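Local atomic coordinates of histidine acid phosphatase (Bifidobacterium longum subsp. infantis, PDB entry 6RXF), a protein that probably removes phosphate from inositol polyphosphates such as phytate and from 2,3-bisphosphoglycerate, as a histidine acid phosphatase of the MINPP1 subfamily. Residues 150-155 against 179-184; 265-270 against 301-306; 356-361 against 421-426. The protein carries 1 engineered substitution. All coordinates share one frame; numbering follows the deposited sequence.

Interaction 1 of 3, residues 150-155 against 179-184; sequences SGENFE and SGNGKD. With ZN (zinc ion), chain H; ZN (zinc ion), chain I.
Glu-155 reaches from its helix to a pair of zinc ions that Lys-183 and Asp-184 hold from the facing loop. Its OE2 binds the first ion (chain H) at 2.1 Å, and Asp-184 OD2 binds the second (chain I) at 1.9 Å. Lys-183 NZ is modelled between the metals, 2.6 Å from the chain H ion and 2.5 Å from the chain I ion, both long for zinc-nitrogen bonds. An amine has one lone pair and could bind only one of them, so the two bonds are doubtful as drawn. A water is a third ligand of the chain I ion and donates a hydrogen bond of 2.6 Å to Glu-155 OE1. That same OE1 lies only 2.9 Å from Asp-184 OD2. Both are acceptors, their carboxylate planes turned 56° apart, and the nearby zinc probably offsets the repulsion.

Behind this first shell, the extended chain of Glu-155, with CG swung away from the backbone N (chi1 153°), carries the carboxylate out to the metal. Lys-183 bends at chi2 to bring its amine beside Asp-184 OD2 in a salt bridge, which presumes a protonated amine and so competes with the metal bonds. One turn earlier on the helix, Glu-152 CB meets Asn-181 OD1 at 3.4 Å, a loose contact with a poorly ordered partner.

Within the loop, Gly-182 N donates to Asp-178 OD1. Helix 145-161 packs through Phe-154 against helix 106-122 and strand 136-141. It forms the connection of a beta-alpha-beta unit, and the zinc-bearing loop runs straight into strand 185-187, which pairs in parallel with strand 136-141.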
# COMPACT_ATOMS: atom_id res chain seq x y z
N SER A 150 2.26 -2.89 12.22
CA SER A 150 0.90 -3.16 11.80
C SER A 150 0.51 -4.59 12.15
O SER A 150 -0.62 -4.85 12.57
CB SER A 150 0.76 -2.92 10.29
OG SER A 150 1.08 -1.58 9.97
N GLY A 151 1.46 -5.52 12.03
CA GLY A 151 1.18 -6.90 12.38
C GLY A 151 0.86 -7.08 13.85
O GLY A 151 -0.08 -7.79 14.21
N GLU A 152 1.65 -6.47 14.74
CA GLU A 152 1.41 -6.69 16.16
C GLU A 152 0.11 -6.04 16.61
O GLU A 152 -0.52 -6.50 17.57
CB GLU A 152 2.59 -6.21 17.00
CG GLU A 152 3.19 -4.88 16.61
CD GLU A 152 4.56 -4.63 17.23
OE1 GLU A 152 4.64 -3.88 18.23
OE2 GLU A 152 5.56 -5.18 16.72
N ASN A 153 -0.34 -5.00 15.91
CA ASN A 153 -1.66 -4.45 16.21
C ASN A 153 -2.76 -5.36 15.69
O ASN A 153 -3.78 -5.55 16.36
CB ASN A 153 -1.78 -3.05 15.61
CG ASN A 153 -1.10 -2.01 16.48
OD1 ASN A 153 -1.68 -1.52 17.45
ND2 ASN A 153 0.15 -1.69 16.15
N PHE A 154 -2.59 -5.91 14.49
CA PHE A 154 -3.50 -6.94 14.01
C PHE A 154 -3.60 -8.09 15.00
O PHE A 154 -4.69 -8.54 15.36
CB PHE A 154 -3.04 -7.43 12.64
CG PHE A 154 -3.88 -8.54 12.04
CD1 PHE A 154 -3.74 -9.86 12.45
CD2 PHE A 154 -4.77 -8.27 11.00
CE1 PHE A 154 -4.51 -10.88 11.89
CE2 PHE A 154 -5.53 -9.28 10.42
CZ PHE A 154 -5.40 -10.58 10.87
N GLU A 155 -2.45 -8.58 15.46
CA GLU A 155 -2.44 -9.73 16.37
C GLU A 155 -3.13 -9.40 17.69
O GLU A 155 -3.83 -10.24 18.26
CB GLU A 155 -1.00 -10.19 16.60
CG GLU A 155 -0.78 -10.88 17.92
CD GLU A 155 0.62 -11.47 18.05
OE1 GLU A 155 0.73 -12.68 18.35
OE2 GLU A 155 1.60 -10.72 17.84
N SER A 179 13.55 -9.12 18.67
CA SER A 179 13.60 -9.78 19.97
C SER A 179 12.43 -9.41 20.87
O SER A 179 12.12 -10.17 21.79
CB SER A 179 14.91 -9.45 20.68
OG SER A 179 16.03 -9.78 19.88
N GLY A 180 11.76 -8.29 20.60
CA GLY A 180 10.69 -7.79 21.46
C GLY A 180 9.30 -8.23 21.05
O GLY A 180 8.99 -9.42 21.05
N ASN A 181 8.43 -7.26 20.73
CA ASN A 181 7.04 -7.58 20.42
C ASN A 181 6.88 -8.22 19.04
O ASN A 181 5.85 -8.85 18.78
CB ASN A 181 6.17 -6.32 20.51
CG ASN A 181 4.72 -6.63 20.86
OD1 ASN A 181 3.96 -7.11 20.01
ND2 ASN A 181 4.35 -6.41 22.11
N GLY A 182 7.86 -8.06 18.16
CA GLY A 182 7.81 -8.72 16.87
C GLY A 182 8.39 -10.12 16.90
O GLY A 182 8.70 -10.71 15.86
N LYS A 183 8.55 -10.66 18.12
CA LYS A 183 9.07 -12.01 18.31
C LYS A 183 8.22 -13.07 17.63
O LYS A 183 8.71 -14.17 17.37
CB LYS A 183 9.20 -12.33 19.81
CG LYS A 183 7.88 -12.66 20.57
CD LYS A 183 6.76 -11.62 20.36
CE LYS A 183 5.54 -11.84 21.24
NZ LYS A 183 4.39 -11.06 20.71
N ASP A 184 6.95 -12.77 17.33
CA ASP A 184 6.04 -13.74 16.75
C ASP A 184 6.08 -13.78 15.23
O ASP A 184 5.48 -14.69 14.64
CB ASP A 184 4.60 -13.43 17.19
CG ASP A 184 4.29 -13.98 18.56
OD1 ASP A 184 4.96 -14.94 18.98
OD2 ASP A 184 3.36 -13.45 19.21
ZN ZN H . 3.67 -10.70 18.27
ZN ZN I . 2.39 -12.54 20.58
O HOH W 1 0.59 -14.09 20.50

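Interaction 2 of 3, residues 265-270 against 301-306; sequences EYKWYN and KIKSEY. With ZN (zinc ion), chain F.
Trp-268 and Ile-302 form the hydrogen-bonded pair of a short antiparallel two-stranded sheet. Ile-302 N gives its hydrogen to Trp-268 O at 2.8 Å, and Trp-268 N returns the bond to Ile-302 O at 3.1 Å, nearly straight at 170°. Weaker CA-H...O contacts run alongside, from Lys-267 CA to Ile-302 O and from Lys-301 CA to Trp-268 O.

The apolar contacts fall on both faces. On one, Ile-302 CG2 touches Trp-268 CE3 at 3.8 Å. On the other, Tyr-269 and Lys-301 lie side by side, and Lys-301 CB makes a CH-pi contact over the phenol ring, 4.1 Å from its centroid and displaced toward the rim.

Charge enters through Lys-267. Bends at chi3 (-90°) and chi4 fold its chain back, setting NZ 3.2 Å from Lys-301 CD and 4.5 Å from Lys-301 NZ, where the like charges probably disfavour each other.

Glu-305 grips a zinc with both carboxylate oxygens, joined by Glu-262 and His-246. The Trp-268 indole donates to Thr-69 and packs on helices 59-73 and 255-262, while Ile-302 reaches Leu-62. The two-stranded sheet thus lies against helix 59-73 and leads into helix 305-321.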
# COMPACT_ATOMS: atom_id res chain seq x y z
N GLU A 265 14.15 31.56 -11.97
CA GLU A 265 14.98 32.45 -11.17
C GLU A 265 15.15 31.98 -9.74
O GLU A 265 16.01 32.50 -9.03
CB GLU A 265 14.38 33.86 -11.17
CG GLU A 265 14.56 34.62 -12.47
CD GLU A 265 13.63 35.81 -12.57
OE1 GLU A 265 12.91 35.93 -13.59
OE2 GLU A 265 13.61 36.63 -11.63
N TYR A 266 14.35 31.01 -9.30
CA TYR A 266 14.43 30.45 -7.96
C TYR A 266 14.71 28.96 -8.03
O TYR A 266 14.30 28.28 -8.98
CB TYR A 266 13.13 30.66 -7.18
CG TYR A 266 12.93 32.04 -6.63
CD1 TYR A 266 13.95 32.68 -5.94
CD2 TYR A 266 11.73 32.70 -6.79
CE1 TYR A 266 13.78 33.94 -5.43
CE2 TYR A 266 11.54 33.97 -6.29
CZ TYR A 266 12.57 34.58 -5.60
OH TYR A 266 12.38 35.85 -5.09
N LYS A 267 15.41 28.46 -7.01
CA LYS A 267 15.62 27.03 -6.87
C LYS A 267 16.07 26.71 -5.45
O LYS A 267 16.96 27.38 -4.92
CB LYS A 267 16.66 26.53 -7.88
CG LYS A 267 16.99 25.05 -7.73
CD LYS A 267 18.03 24.62 -8.74
CE LYS A 267 17.39 24.14 -10.03
NZ LYS A 267 17.06 22.70 -10.00
N TRP A 268 15.46 25.70 -4.84
CA TRP A 268 15.75 25.34 -3.46
C TRP A 268 16.18 23.88 -3.39
O TRP A 268 15.49 23.01 -3.93
CB TRP A 268 14.53 25.56 -2.57
CG TRP A 268 14.10 26.99 -2.51
CD1 TRP A 268 14.56 27.95 -1.67
CD2 TRP A 268 13.10 27.61 -3.33
NE1 TRP A 268 13.92 29.14 -1.92
CE2 TRP A 268 13.02 28.95 -2.93
CE3 TRP A 268 12.27 27.15 -4.36
CZ2 TRP A 268 12.14 29.86 -3.53
CZ3 TRP A 268 11.40 28.05 -4.95
CH2 TRP A 268 11.33 29.38 -4.53
N TYR A 269 17.30 23.63 -2.72
CA TYR A 269 17.74 22.28 -2.43
C TYR A 269 17.44 21.94 -0.98
O TYR A 269 17.24 22.81 -0.13
CB TYR A 269 19.24 22.12 -2.72
CG TYR A 269 19.57 21.99 -4.20
CD1 TYR A 269 19.83 23.11 -4.97
CD2 TYR A 269 19.64 20.74 -4.81
CE1 TYR A 269 20.14 22.99 -6.32
CE2 TYR A 269 19.95 20.61 -6.15
CZ TYR A 269 20.20 21.74 -6.90
OH TYR A 269 20.51 21.62 -8.24
N ASN A 270 17.40 20.64 -0.69
CA ASN A 270 17.06 20.17 0.65
C ASN A 270 18.29 20.23 1.57
O ASN A 270 18.73 19.24 2.15
CB ASN A 270 16.48 18.76 0.60
CG ASN A 270 15.80 18.38 1.89
OD1 ASN A 270 15.69 19.20 2.80
ND2 ASN A 270 15.33 17.14 1.98
N LYS A 301 15.06 18.69 -4.56
CA LYS A 301 14.99 20.11 -4.84
C LYS A 301 13.58 20.50 -5.25
O LYS A 301 12.73 19.65 -5.55
CB LYS A 301 16.00 20.49 -5.94
CG LYS A 301 15.52 20.21 -7.35
CD LYS A 301 16.68 20.02 -8.31
CE LYS A 301 17.17 18.60 -8.33
NZ LYS A 301 18.19 18.41 -9.39
N ILE A 302 13.33 21.80 -5.24
CA ILE A 302 12.15 22.41 -5.83
C ILE A 302 12.65 23.33 -6.94
O ILE A 302 13.30 24.35 -6.65
CB ILE A 302 11.33 23.20 -4.79
CG1 ILE A 302 10.69 22.29 -3.74
CG2 ILE A 302 10.27 24.07 -5.48
CD1 ILE A 302 9.88 23.06 -2.69
N LYS A 303 12.36 22.98 -8.21
CA LYS A 303 12.76 23.81 -9.34
C LYS A 303 11.58 24.47 -10.06
O LYS A 303 11.79 25.39 -10.87
CB LYS A 303 13.58 23.00 -10.37
CG LYS A 303 12.98 21.80 -11.05
CD LYS A 303 13.34 20.44 -10.50
CE LYS A 303 12.51 19.30 -11.15
NZ LYS A 303 12.73 17.97 -10.51
N SER A 304 10.34 24.05 -9.79
CA SER A 304 9.20 24.55 -10.56
C SER A 304 8.00 24.71 -9.64
O SER A 304 7.99 24.28 -8.49
CB SER A 304 8.86 23.61 -11.71
OG SER A 304 8.55 22.32 -11.22
N GLU A 305 6.97 25.36 -10.19
CA GLU A 305 5.67 25.40 -9.53
C GLU A 305 5.10 24.01 -9.31
O GLU A 305 4.44 23.75 -8.30
CB GLU A 305 4.68 26.23 -10.35
CG GLU A 305 4.79 27.72 -10.15
CD GLU A 305 3.65 28.47 -10.79
OE1 GLU A 305 3.06 27.94 -11.76
OE2 GLU A 305 3.34 29.59 -10.32
N TYR A 306 5.35 23.10 -10.26
CA TYR A 306 4.90 21.72 -10.11
C TYR A 306 5.49 21.05 -8.88
O TYR A 306 4.78 20.34 -8.15
CB TYR A 306 5.25 20.92 -11.37
CG TYR A 306 5.03 19.43 -11.27
CD1 TYR A 306 3.76 18.88 -11.36
CD2 TYR A 306 6.10 18.56 -11.11
CE1 TYR A 306 3.56 17.52 -11.28
CE2 TYR A 306 5.91 17.18 -11.03
CZ TYR A 306 4.63 16.67 -11.12
OH TYR A 306 4.43 15.31 -11.04
ZN ZN F . 2.63 30.41 -12.39

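Interaction 3 of 3, residues 356-361 against 421-426; sequences EDFYEK and QQAPAS. With ZN (zinc ion), chain G.
Gln-421 opens the contact with its carbonyl oxygen, which comes up to the edge of the Phe-358 ring, in its plane, 3.5 Å from CZ. Asn-436 donates a hydrogen bond to the same oxygen. The amide of Gln-421 turns back along its own loop, and NE2 donates to Gln-422 O at 2.9 Å. At Gln-422 it is the CA that passes the ring edge near CZ.

Ala-423 is the centre of the packing. Its methyl points to the helix and fits between two aromatic side chains, 3.5 Å from Phe-358 CE2 at the ring edge and 3.7 Å from Tyr-359 OH. Phe-358 gets there because its CG lies opposite the backbone N (chi1 179°), which turns the ring toward the loop. Its CD2 also sits over the centre of the Tyr-359 ring. Backbone bonds of Ala-423 to Ser-364 and Ala-366 tie the loop to the chain just beyond this helix.

From Pro-424 onward a water takes over. It accepts from Tyr-359 OH at 2.5 Å and donates to Pro-424 O and to Ser-426 O. Tyr-431 N also bonds that hydroxyl, so its place is well fixed. Between the two carbonyls, Ala-425 is the centre of an inverse gamma turn.

The loop thus covers an aromatic patch extended by Tyr-431, stacked on Phe-358, and Trp-438, edge-to-face with it. Glu-356 and Glu-360, four residues apart, leave the same side of the helix. Glu-360 OE2 binds zinc at 2.0 Å; Glu-356, its OE1 standing 3.3 Å from that zinc, belongs with Glu-232 and Glu-360 to a zinc site seen for this protein.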
# COMPACT_ATOMS: atom_id res chain seq x y z
N GLU A 356 2.61 7.67 -11.61
CA GLU A 356 3.90 7.07 -11.29
C GLU A 356 3.72 5.65 -10.76
O GLU A 356 4.48 4.74 -11.12
CB GLU A 356 4.65 7.94 -10.28
CG GLU A 356 6.17 7.75 -10.32
CD GLU A 356 6.86 8.25 -9.07
OE1 GLU A 356 8.05 7.94 -8.89
OE2 GLU A 356 6.21 8.96 -8.26
N ASP A 357 2.71 5.43 -9.91
CA ASP A 357 2.48 4.08 -9.39
C ASP A 357 1.93 3.16 -10.47
O ASP A 357 2.31 1.99 -10.55
CB ASP A 357 1.51 4.13 -8.21
CG ASP A 357 2.16 4.69 -6.95
OD1 ASP A 357 3.40 4.62 -6.85
OD2 ASP A 357 1.42 5.18 -6.07
N PHE A 358 1.01 3.67 -11.30
CA PHE A 358 0.40 2.85 -12.34
C PHE A 358 1.45 2.30 -13.29
O PHE A 358 1.44 1.11 -13.62
CB PHE A 358 -0.65 3.66 -13.10
CG PHE A 358 -1.32 2.90 -14.21
CD1 PHE A 358 -2.41 2.08 -13.94
CD2 PHE A 358 -0.85 2.99 -15.51
CE1 PHE A 358 -3.02 1.37 -14.95
CE2 PHE A 358 -1.46 2.28 -16.52
CZ PHE A 358 -2.55 1.47 -16.25
N TYR A 359 2.38 3.15 -13.73
CA TYR A 359 3.34 2.73 -14.73
C TYR A 359 4.48 1.90 -14.16
O TYR A 359 5.09 1.12 -14.91
CB TYR A 359 3.90 3.96 -15.45
CG TYR A 359 3.03 4.44 -16.59
CD1 TYR A 359 2.91 3.69 -17.76
CD2 TYR A 359 2.32 5.62 -16.50
CE1 TYR A 359 2.12 4.12 -18.81
CE2 TYR A 359 1.52 6.06 -17.55
CZ TYR A 359 1.43 5.31 -18.70
OH TYR A 359 0.64 5.74 -19.73
N GLU A 360 4.77 2.02 -12.87
CA GLU A 360 5.92 1.32 -12.30
C GLU A 360 5.55 0.08 -11.49
O GLU A 360 6.35 -0.86 -11.45
CB GLU A 360 6.72 2.27 -11.41
CG GLU A 360 7.39 3.40 -12.17
CD GLU A 360 8.25 4.28 -11.28
OE1 GLU A 360 8.37 3.97 -10.07
OE2 GLU A 360 8.81 5.27 -11.79
N LYS A 361 4.38 0.05 -10.86
CA LYS A 361 4.02 -1.07 -10.01
C LYS A 361 2.68 -1.72 -10.33
O LYS A 361 2.37 -2.75 -9.73
CB LYS A 361 4.02 -0.64 -8.53
CG LYS A 361 5.25 0.17 -8.13
CD LYS A 361 5.04 0.92 -6.82
CE LYS A 361 6.06 2.03 -6.63
NZ LYS A 361 5.96 3.05 -7.71
N GLN A 421 -7.08 -2.85 -16.59
CA GLN A 421 -6.94 -2.10 -17.83
C GLN A 421 -5.53 -1.55 -17.93
O GLN A 421 -5.15 -0.68 -17.14
CB GLN A 421 -7.97 -0.97 -17.92
CG GLN A 421 -7.79 -0.07 -19.14
CD GLN A 421 -8.18 -0.75 -20.43
OE1 GLN A 421 -9.24 -1.37 -20.53
NE2 GLN A 421 -7.32 -0.65 -21.44
N GLN A 422 -4.77 -2.04 -18.89
CA GLN A 422 -3.46 -1.48 -19.16
C GLN A 422 -3.58 -0.23 -20.02
O GLN A 422 -4.54 -0.06 -20.78
CB GLN A 422 -2.56 -2.51 -19.85
CG GLN A 422 -2.29 -3.73 -19.01
CD GLN A 422 -1.26 -4.63 -19.65
OE1 GLN A 422 -0.11 -4.72 -19.19
NE2 GLN A 422 -1.65 -5.32 -20.71
N ALA A 423 -2.60 0.66 -19.89
CA ALA A 423 -2.56 1.88 -20.67
C ALA A 423 -2.04 1.59 -22.08
O ALA A 423 -1.42 0.55 -22.32
CB ALA A 423 -1.66 2.91 -19.98
N PRO A 424 -2.30 2.49 -23.03
CA PRO A 424 -1.78 2.28 -24.39
C PRO A 424 -0.26 2.22 -24.42
O PRO A 424 0.42 2.91 -23.67
CB PRO A 424 -2.30 3.50 -25.16
CG PRO A 424 -3.48 3.96 -24.39
CD PRO A 424 -3.17 3.68 -22.96
N ALA A 425 0.26 1.36 -25.29
CA ALA A 425 1.70 1.28 -25.54
C ALA A 425 2.11 2.53 -26.31
O ALA A 425 2.24 2.54 -27.54
CB ALA A 425 2.06 0.01 -26.30
N SER A 426 2.31 3.62 -25.57
CA SER A 426 2.57 4.93 -26.16
C SER A 426 3.12 5.85 -25.09
O SER A 426 2.79 5.72 -23.91
CB SER A 426 1.30 5.52 -26.77
OG SER A 426 1.48 6.89 -27.12
ZN ZN G . 9.55 7.16 -11.69
O HOH W 2 0.97 4.60 -21.97

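The three interactions follow one another along the chain, all within the histidine phosphatase fold. Interaction 1 flanks the mixed sheet, on helix 145-161 and the loop before strand 185-187. Interactions 2 and 3 belong to the more helical part: 301-306 starts helix 305-321, and 356-361 lies late in the next helix, 342-361. These two are the nearest neighbours, about 7 Å apart at their closest atoms, with centres 28 Å apart. Interaction 1 lies about 17 Å from interaction 3 by nearest atoms, across the centre of the chain, and about 25 Å from interaction 2. Each has a segment that binds zinc, so the ions are spread over separate sites and not gathered at one.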